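Side-chain contacts in eukaryotic translation initiation factor 4 gamma 5 (Trypanosoma cruzi, PDB 6OZU), which probably acts as an initiation-factor scaffold in protein synthesis, its MIF4G domain likely providing a helical docking surface for partner factors: residues A[158-163]-A[176-181]; A[137-142]-A[151-156]; A[12-17]-A[67-72]. All blocks are in the same frame, centred on the assembly; numbering follows the deposited sequence. Where two conformers were deposited one is given.

Contact 1. Residues A[158-163]-A[176-181]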
loop_
_atom_site.group_PDB
_atom_site.type_symbol
_atom_site.label_atom_id
_atom_site.label_comp_id
_atom_site.label_asym_id
_atom_site.label_seq_id
_atom_site.Cartn_x
_atom_site.Cartn_y
_atom_site.Cartn_z
ATOM N N GLU A 158 5.238 7.063 9.626
ATOM C CA GLU A 158 6.174 7.954 10.311
ATOM C C GLU A 158 6.192 9.324 9.619
ATOM O O GLU A 158 5.897 10.302 10.290
ATOM C CB GLU A 158 7.582 7.371 10.330
ATOM C CG GLU A 158 7.813 6.326 11.403
ATOM C CD GLU A 158 9.282 6.046 11.645
ATOM O OE1 GLU A 158 10.028 7.013 11.935
ATOM O OE2 GLU A 158 9.688 4.865 11.535
ATOM N N TRP A 159 6.459 9.396 8.290
ATOM C CA TRP A 159 6.467 10.682 7.586
ATOM C C TRP A 159 5.070 11.218 7.325
ATOM O O TRP A 159 4.871 12.429 7.326
ATOM C CB TRP A 159 7.321 10.675 6.307
ATOM C CG TRP A 159 6.922 9.703 5.234
ATOM C CD1 TRP A 159 7.552 8.529 4.921
ATOM C CD2 TRP A 159 5.913 9.906 4.214
ATOM N NE1 TRP A 159 6.985 7.971 3.794
ATOM C CE2 TRP A 159 5.953 8.781 3.359
ATOM C CE3 TRP A 159 5.004 10.945 3.927
ATOM C CZ2 TRP A 159 5.085 8.646 2.264
ATOM C CZ3 TRP A 159 4.142 10.802 2.848
ATOM C CH2 TRP A 159 4.191 9.668 2.030
ATOM N N LEU A 160 4.089 10.328 7.146
ATOM C CA LEU A 160 2.696 10.717 6.918
ATOM C C LEU A 160 2.115 11.450 8.126
ATOM O O LEU A 160 1.407 12.444 7.941
ATOM C CB LEU A 160 1.874 9.470 6.576
ATOM C CG LEU A 160 0.526 9.666 5.891
ATOM C CD1 LEU A 160 0.706 10.032 4.414
ATOM C CD2 LEU A 160 -0.303 8.412 6.003
ATOM N N LEU A 161 2.438 10.980 9.364
ATOM C CA LEU A 161 1.948 11.569 10.606
ATOM C C LEU A 161 2.897 12.573 11.247
ATOM O O LEU A 161 2.440 13.609 11.727
ATOM C CB LEU A 161 1.598 10.477 11.627
ATOM C CG LEU A 161 0.505 9.442 11.258
ATOM C CD1 LEU A 161 0.489 8.321 12.291
ATOM C CD2 LEU A 161 -0.891 10.087 11.154
ATOM N N TYR A 162 4.200 12.250 11.317
ATOM C CA TYR A 162 5.213 13.109 11.943
ATOM C C TYR A 162 5.919 14.060 10.985
ATOM O O TYR A 162 6.707 14.882 11.443
ATOM C CB TYR A 162 6.247 12.281 12.722
ATOM C CG TYR A 162 5.690 11.520 13.912
ATOM C CD1 TYR A 162 5.458 12.160 15.124
ATOM C CD2 TYR A 162 5.474 10.146 13.848
ATOM C CE1 TYR A 162 5.001 11.457 16.238
ATOM C CE2 TYR A 162 5.000 9.435 14.949
ATOM C CZ TYR A 162 4.769 10.096 16.145
ATOM O OH TYR A 162 4.295 9.420 17.232
ATOM N N GLY A 163 5.619 13.969 9.688
ATOM C CA GLY A 163 6.237 14.806 8.673
ATOM C C GLY A 163 7.478 14.181 8.074
ATOM O O GLY A 163 8.095 13.293 8.681
ATOM N N LEU A 176 -3.892 13.398 7.367
ATOM C CA LEU A 176 -4.857 12.771 8.245
ATOM C C LEU A 176 -5.894 11.994 7.440
ATOM O O LEU A 176 -6.281 10.909 7.878
ATOM C CB LEU A 176 -5.578 13.830 9.091
ATOM C CG LEU A 176 -4.958 14.156 10.431
ATOM C CD1 LEU A 176 -5.414 15.524 10.913
ATOM C CD2 LEU A 176 -5.308 13.114 11.443
ATOM N N ILE A 177 -6.356 12.546 6.270
ATOM C CA ILE A 177 -7.341 11.905 5.384
ATOM C C ILE A 177 -6.761 10.621 4.771
ATOM O O ILE A 177 -7.427 9.593 4.819
ATOM C CB ILE A 177 -7.959 12.867 4.339
ATOM C CG1 ILE A 177 -8.424 14.181 5.007
ATOM C CG2 ILE A 177 -9.131 12.186 3.604
ATOM C CD1 ILE A 177 -8.601 15.360 4.093
ATOM N N HIS A 178 -5.500 10.648 4.277
ATOM C CA HIS A 178 -4.820 9.437 3.755
ATOM C C HIS A 178 -4.765 8.330 4.816
ATOM O O HIS A 178 -5.061 7.171 4.506
ATOM C CB HIS A 178 -3.412 9.733 3.197
ATOM C CG HIS A 178 -3.378 10.725 2.060
ATOM N ND1 HIS A 178 -4.343 10.731 1.064
ATOM C CD2 HIS A 178 -2.493 11.717 1.811
ATOM C CE1 HIS A 178 -3.995 11.710 0.243
ATOM N NE2 HIS A 178 -2.902 12.339 0.663
ATOM N N PHE A 179 -4.496 8.716 6.081
ATOM C CA PHE A 179 -4.467 7.816 7.223
ATOM C C PHE A 179 -5.819 7.219 7.559
ATOM O O PHE A 179 -5.841 6.051 7.932
ATOM C CB PHE A 179 -3.866 8.506 8.457
ATOM C CG PHE A 179 -3.787 7.622 9.678
ATOM C CD1 PHE A 179 -2.822 6.624 9.773
ATOM C CD2 PHE A 179 -4.705 7.753 10.708
ATOM C CE1 PHE A 179 -2.762 5.786 10.893
ATOM C CE2 PHE A 179 -4.640 6.918 11.830
ATOM C CZ PHE A 179 -3.667 5.949 11.920
ATOM N N MET A 180 -6.944 7.999 7.485
ATOM C CA MET A 180 -8.269 7.452 7.820
ATOM C C MET A 180 -8.665 6.405 6.808
ATOM O O MET A 180 -9.351 5.430 7.127
ATOM C CB MET A 180 -9.404 8.505 7.830
ATOM C CG MET A 180 -9.077 9.823 8.454
ATOM S SD MET A 180 -10.468 10.987 8.461
ATOM C CE MET A 180 -11.301 10.509 7.008
ATOM N N ASN A 181 -8.288 6.641 5.577
ATOM C CA ASN A 181 -8.644 5.737 4.509
ATOM C C ASN A 181 -7.818 4.460 4.603
ATOM O O ASN A 181 -8.397 3.378 4.518
ATOM C CB ASN A 181 -8.607 6.468 3.184
ATOM C CG ASN A 181 -9.814 7.396 3.076
ATOM O OD1 ASN A 181 -10.964 6.950 3.026
ATOM N ND2 ASN A 181 -9.589 8.705 3.128
#
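L160 meets both H178 and F179 across this contact, and its side chain can be followed outward towards them. Its CB lies over one face of the W159 indole, displaced towards the rim, so the preceding residue covers the root of the chain. The CA-CB bond points at helix segment 176-181, and a chi1 of -162° sends CG onward, nearly trans to the backbone N. At CG the chain forks. CD1 reaches H178, 4.3 Å from its CB, and meets the imidazole at an oblique angle. CD2 approaches the next residue along: it is 4.2 Å from F179 N, a contact with the helix backbone itself, and 4.3 Å from F179 CB.

L161 reaches F179 by a different route. Its CB does not head straight across; chi1 of -60° swings CG to the side of the backbone N, and CD2 then comes over one face of the F179 ring, off-centre, 4.1 Å from F179 CG. The separations indicate ordinary van der Waals packing.

The short helix segments approach to 9.9 Å between axes, with their directions 129° apart, and the side chains of L160, L161, H178 and F179 occupy the space between them. Around them, I136 of helix 118-144 touches both L160 and H178, whereas M217 of helix 215-235 and L208 of helix 194-208 touch L161, and L205 of helix 194-208 touches F179. The contact thus joins helices 150-162 and 173-186 with three further helices packed about it.

Contact 2. Residues A[137-142]-A[151-156]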
loop_
_atom_site.group_PDB
_atom_site.type_symbol
_atom_site.label_atom_id
_atom_site.label_comp_id
_atom_site.label_asym_id
_atom_site.label_seq_id
_atom_site.Cartn_x
_atom_site.Cartn_y
_atom_site.Cartn_z
ATOM N N ASN A 137 -3.616 4.129 -0.992
ATOM C CA ASN A 137 -4.560 3.034 -1.275
ATOM C C ASN A 137 -3.770 1.738 -1.581
ATOM O O ASN A 137 -3.951 0.716 -0.899
ATOM C CB ASN A 137 -5.521 3.382 -2.439
ATOM C CG ASN A 137 -6.540 2.298 -2.755
ATOM O OD1 ASN A 137 -7.139 1.684 -1.861
ATOM N ND2 ASN A 137 -6.760 2.037 -4.039
ATOM N N PHE A 138 -2.831 1.826 -2.533
ATOM C CA PHE A 138 -1.968 0.721 -2.909
ATOM C C PHE A 138 -1.243 0.113 -1.685
ATOM O O PHE A 138 -1.292 -1.112 -1.524
ATOM C CB PHE A 138 -1.006 1.160 -3.997
ATOM C CG PHE A 138 -0.151 0.065 -4.603
ATOM C CD1 PHE A 138 -0.682 -1.197 -4.867
ATOM C CD2 PHE A 138 1.158 0.315 -4.973
ATOM C CE1 PHE A 138 0.089 -2.190 -5.468
ATOM C CE2 PHE A 138 1.919 -0.674 -5.589
ATOM C CZ PHE A 138 1.383 -1.924 -5.823
ATOM N N LEU A 139 -0.649 0.955 -0.792
ATOM C CA LEU A 139 0.024 0.488 0.432
ATOM C C LEU A 139 -0.901 -0.399 1.294
ATOM O O LEU A 139 -0.460 -1.444 1.783
ATOM C CB LEU A 139 0.568 1.671 1.267
ATOM C CG LEU A 139 1.375 1.302 2.538
ATOM C CD1 LEU A 139 2.789 0.791 2.200
ATOM C CD2 LEU A 139 1.468 2.477 3.480
ATOM N N GLY A 140 -2.167 0.023 1.432
ATOM C CA GLY A 140 -3.211 -0.688 2.167
ATOM C C GLY A 140 -3.562 -2.031 1.565
ATOM O O GLY A 140 -3.623 -3.035 2.273
ATOM N N LEU A 141 -3.767 -2.068 0.252
ATOM C CA LEU A 141 -4.042 -3.315 -0.468
ATOM C C LEU A 141 -2.862 -4.304 -0.462
ATOM O O LEU A 141 -3.083 -5.522 -0.366
ATOM C CB LEU A 141 -4.465 -3.009 -1.892
ATOM C CG LEU A 141 -5.780 -2.269 -1.986
ATOM C CD1 LEU A 141 -5.843 -1.469 -3.207
ATOM C CD2 LEU A 141 -6.932 -3.201 -1.875
ATOM N N LEU A 142 -1.614 -3.795 -0.535
ATOM C CA LEU A 142 -0.436 -4.667 -0.490
ATOM C C LEU A 142 -0.355 -5.277 0.902
ATOM O O LEU A 142 -0.070 -6.463 1.033
ATOM C CB LEU A 142 0.869 -3.905 -0.791
ATOM C CG LEU A 142 1.155 -3.445 -2.221
ATOM C CD1 LEU A 142 2.284 -2.440 -2.236
ATOM C CD2 LEU A 142 1.540 -4.615 -3.126
ATOM N N LYS A 151 7.314 -3.159 8.331
ATOM C CA LYS A 151 8.333 -2.094 8.415
ATOM C C LYS A 151 8.150 -0.978 7.381
ATOM O O LYS A 151 8.489 0.168 7.669
ATOM C CB LYS A 151 9.775 -2.643 8.308
ATOM C CG LYS A 151 9.970 -4.165 8.280
ATOM C CD LYS A 151 11.312 -4.487 7.614
ATOM C CE LYS A 151 11.949 -5.787 8.042
ATOM N NZ LYS A 151 12.632 -5.668 9.362
ATOM N N VAL A 152 7.649 -1.310 6.178
ATOM C CA VAL A 152 7.385 -0.333 5.106
ATOM C C VAL A 152 6.189 0.538 5.502
ATOM O O VAL A 152 6.247 1.766 5.390
ATOM C CB VAL A 152 7.176 -1.013 3.722
ATOM C CG1 VAL A 152 6.784 0.002 2.636
ATOM C CG2 VAL A 152 8.431 -1.783 3.302
ATOM N N VAL A 153 5.132 -0.115 6.005
ATOM C CA VAL A 153 3.910 0.507 6.492
ATOM C C VAL A 153 4.250 1.496 7.619
ATOM O O VAL A 153 3.840 2.654 7.551
ATOM C CB VAL A 153 2.859 -0.558 6.907
ATOM C CG1 VAL A 153 1.502 0.093 7.247
ATOM C CG2 VAL A 153 2.695 -1.601 5.804
ATOM N N LEU A 154 5.065 1.058 8.589
ATOM C CA LEU A 154 5.532 1.863 9.711
ATOM C C LEU A 154 6.304 3.106 9.255
ATOM O O LEU A 154 6.014 4.190 9.767
ATOM C CB LEU A 154 6.394 1.007 10.646
ATOM C CG LEU A 154 7.037 1.711 11.848
ATOM C CD1 LEU A 154 5.996 2.160 12.869
ATOM C CD2 LEU A 154 8.112 0.855 12.459
ATOM N N HIS A 155 7.268 2.946 8.299
ATOM C CA HIS A 155 8.083 4.046 7.736
ATOM C C HIS A 155 7.235 5.067 6.996
ATOM O O HIS A 155 7.510 6.262 7.095
ATOM C CB HIS A 155 9.224 3.535 6.820
ATOM C CG HIS A 155 10.226 4.590 6.407
ATOM N ND1 HIS A 155 11.511 4.612 6.929
ATOM C CD2 HIS A 155 10.113 5.596 5.504
ATOM C CE1 HIS A 155 12.120 5.638 6.350
ATOM N NE2 HIS A 155 11.315 6.265 5.494
ATOM N N VAL A 156 6.187 4.621 6.265
ATOM C CA VAL A 156 5.302 5.537 5.537
ATOM C C VAL A 156 4.502 6.384 6.540
ATOM O O VAL A 156 4.446 7.610 6.391
ATOM C CB VAL A 156 4.363 4.816 4.533
ATOM C CG1 VAL A 156 3.213 5.726 4.079
ATOM C CG2 VAL A 156 5.127 4.272 3.341
#
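L139 points its side chain at a patch of three valines, V152, V153 and V156, where two neighbouring helices of the HEAT-repeat-like MIF4G fold run nearly antiparallel. The evidence for that arrangement is the 153° between the directions of the two short segments, whose axes come within 10.9 Å. The nearest CA atoms are those of L139 and V153, and the side chains of one leucine and three valines span the distance. V152 and V156 are one helical turn apart, with V153 beside them, so together they form a small branched surface for the leucine to meet.

The two methyls of L139 meet different valines. With CG anti to the backbone N (chi1 -176°), the side chain extends away from its own helix and its two ends divide the work. CD1 is shared: it lies 4.1 Å from V152 CG1 and 4.3 Å from V153 CG2, the two partners being seen from CD1 at about 80° to each other. L139 and V152 pass at a slant, whereas L139 and V156 meet tip to tip. The V153 CA-CB bond points neither toward nor away from segment 137-142, and its CG2 is the branch that reaches L139 CD1.

On helix 82-112, F99 touches L139, V152 and V156, so a third helix packs against both partners.

The tightest approach belongs to the second methyl of the leucine: L139 CD2 lies 3.7 Å from V156 CG1 and 3.9 Å from V156 CB, nestling against the isopropyl group.

Contact 3. Residues A[12-17]-A[67-72]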
loop_
_atom_site.group_PDB
_atom_site.type_symbol
_atom_site.label_atom_id
_atom_site.label_comp_id
_atom_site.label_asym_id
_atom_site.label_seq_id
_atom_site.Cartn_x
_atom_site.Cartn_y
_atom_site.Cartn_z
ATOM N N LEU A 12 -0.085 -6.904 -19.428
ATOM C CA LEU A 12 -0.953 -5.742 -19.631
ATOM C C LEU A 12 -2.367 -6.171 -20.016
ATOM O O LEU A 12 -3.330 -5.663 -19.436
ATOM C CB LEU A 12 -0.368 -4.766 -20.660
ATOM C CG LEU A 12 0.715 -3.829 -20.142
ATOM C CD1 LEU A 12 1.451 -3.200 -21.282
ATOM C CD2 LEU A 12 0.128 -2.751 -19.224
ATOM N N GLY A 13 -2.460 -7.152 -20.922
ATOM C CA GLY A 13 -3.713 -7.753 -21.363
ATOM C C GLY A 13 -4.515 -8.291 -20.195
ATOM O O GLY A 13 -5.656 -7.883 -20.001
ATOM N N ILE A 14 -3.890 -9.147 -19.361
ATOM C CA ILE A 14 -4.486 -9.745 -18.159
ATOM C C ILE A 14 -5.009 -8.662 -17.198
ATOM O O ILE A 14 -6.140 -8.773 -16.725
ATOM C CB ILE A 14 -3.488 -10.744 -17.480
ATOM C CG1 ILE A 14 -3.207 -11.952 -18.404
ATOM C CG2 ILE A 14 -3.987 -11.206 -16.091
ATOM C CD1 ILE A 14 -1.922 -12.703 -18.126
ATOM N N LEU A 15 -4.198 -7.610 -16.934
ATOM C CA LEU A 15 -4.555 -6.494 -16.034
ATOM C C LEU A 15 -5.760 -5.705 -16.572
ATOM O O LEU A 15 -6.568 -5.185 -15.799
ATOM C CB LEU A 15 -3.356 -5.554 -15.793
ATOM C CG LEU A 15 -2.120 -6.133 -15.092
ATOM C CD1 LEU A 15 -0.924 -5.244 -15.294
ATOM C CD2 LEU A 15 -2.360 -6.357 -13.614
ATOM N N GLY A 16 -5.868 -5.647 -17.891
ATOM C CA GLY A 16 -6.985 -5.017 -18.573
ATOM C C GLY A 16 -8.279 -5.779 -18.341
ATOM O O GLY A 16 -9.200 -5.241 -17.714
ATOM N N ARG A 17 -8.347 -7.064 -18.801
ATOM C CA ARG A 17 -9.546 -7.910 -18.663
ATOM C C ARG A 17 -9.895 -8.356 -17.221
ATOM O O ARG A 17 -10.976 -8.899 -17.034
ATOM C CB ARG A 17 -9.550 -9.149 -19.601
ATOM C CG ARG A 17 -8.219 -9.732 -20.025
ATOM C CD ARG A 17 -8.362 -10.697 -21.198
ATOM N NE ARG A 17 -7.143 -11.489 -21.414
ATOM C CZ ARG A 17 -6.285 -11.310 -22.417
ATOM N NH1 ARG A 17 -5.206 -12.074 -22.519
ATOM N NH2 ARG A 17 -6.502 -10.367 -23.325
ATOM N N VAL A 67 -3.402 -6.772 -7.180
ATOM C CA VAL A 67 -2.752 -7.231 -5.963
ATOM C C VAL A 67 -3.057 -8.734 -5.742
ATOM O O VAL A 67 -2.150 -9.479 -5.374
ATOM C CB VAL A 67 -3.119 -6.280 -4.786
ATOM C CG1 VAL A 67 -2.792 -6.878 -3.444
ATOM C CG2 VAL A 67 -2.413 -4.936 -4.927
ATOM N N LYS A 68 -4.287 -9.196 -6.076
ATOM C CA LYS A 68 -4.677 -10.614 -5.985
ATOM C C LYS A 68 -3.974 -11.500 -7.035
ATOM O O LYS A 68 -3.836 -12.710 -6.820
ATOM C CB LYS A 68 -6.197 -10.780 -6.058
ATOM C CG LYS A 68 -6.887 -10.524 -4.729
ATOM C CD LYS A 68 -8.403 -10.598 -4.851
ATOM C CE LYS A 68 -9.086 -10.078 -3.622
ATOM N NZ LYS A 68 -8.858 -8.630 -3.435
ATOM N N LEU A 69 -3.532 -10.891 -8.161
ATOM C CA LEU A 69 -2.809 -11.568 -9.242
ATOM C C LEU A 69 -1.368 -11.798 -8.807
ATOM O O LEU A 69 -0.797 -12.833 -9.131
ATOM C CB LEU A 69 -2.859 -10.761 -10.557
ATOM C CG LEU A 69 -4.179 -10.779 -11.345
ATOM C CD1 LEU A 69 -4.160 -9.754 -12.461
ATOM C CD2 LEU A 69 -4.490 -12.170 -11.912
ATOM N N VAL A 70 -0.799 -10.842 -8.039
ATOM C CA VAL A 70 0.559 -10.891 -7.492
ATOM C C VAL A 70 0.631 -11.988 -6.410
ATOM O O VAL A 70 1.606 -12.738 -6.379
ATOM C CB VAL A 70 1.050 -9.496 -7.001
ATOM C CG1 VAL A 70 2.445 -9.585 -6.372
ATOM C CG2 VAL A 70 1.050 -8.481 -8.145
ATOM N N VAL A 71 -0.428 -12.113 -5.572
ATOM C CA VAL A 71 -0.538 -13.158 -4.534
ATOM C C VAL A 71 -0.550 -14.530 -5.231
ATOM O O VAL A 71 0.162 -15.445 -4.806
ATOM C CB VAL A 71 -1.788 -12.978 -3.618
ATOM C CG1 VAL A 71 -1.929 -14.140 -2.628
ATOM C CG2 VAL A 71 -1.734 -11.655 -2.876
ATOM N N SER A 72 -1.339 -14.636 -6.322
ATOM C CA SER A 72 -1.509 -15.824 -7.156
ATOM C C SER A 72 -0.161 -16.284 -7.744
ATOM O O SER A 72 0.174 -17.476 -7.700
ATOM C CB SER A 72 -2.515 -15.529 -8.265
ATOM O OG SER A 72 -2.675 -16.631 -9.140
#
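I14 and L15, consecutive on helix 6-17, meet the same methyl of L69 on helix 63-76. I14 comes first. Its CB points at the other helix, and CG2, anti to the backbone N, is the branch that touches, 3.9 Å from L69 CD1. The side chain also rests on L33 and E29. The L15 CA-CB bond points neither toward nor away from segment 67-72; with CG beside the backbone N (chi1 -63°), CD2 reaches L69 CD1 at 4.0 Å. Seen from L69 CD1, the two partners lie about 90° apart, and both side chains slant across the leucine. L15 packs in addition on V49 and I50 of helix 40-53. At the end of the segment, R17 ties this helix to helix 23-31 through a salt bridge with E29.

The CA atoms of L15 and L69 are 8.7 Å apart and the segments bury just 104 Å² between them, so this is a light apolar touch between two helices far apart in sequence. Such packing, completed by intervening helices 23-31 and 40-53, is in keeping with the stacked-helix, HEAT-like fold of MIF4G domains.

All three contacts are buried; none has a hydrogen bond between its segments, the touching side-chain atoms are mainly carbon, and they differ mainly in depth, size and partners. The centre of contact 2 lies about 4 Å from that of the chain, the centre of contact 1 about 13 Å and that of contact 3 about 16 Å, with contacts 1 and 3 on opposite sides of it. Buried area runs differently, from 213 Å² in contact 1 through 159 Å² to 104 Å² in contact 3. Contacts 1 and 2 share helix 150-162; contact 3 joins the series through V67, which packs on F138 and L141 of helix 118-144. Aromatic surface enters directly only in contact 1, whereas aliphatic methyls make contacts 2 and 3.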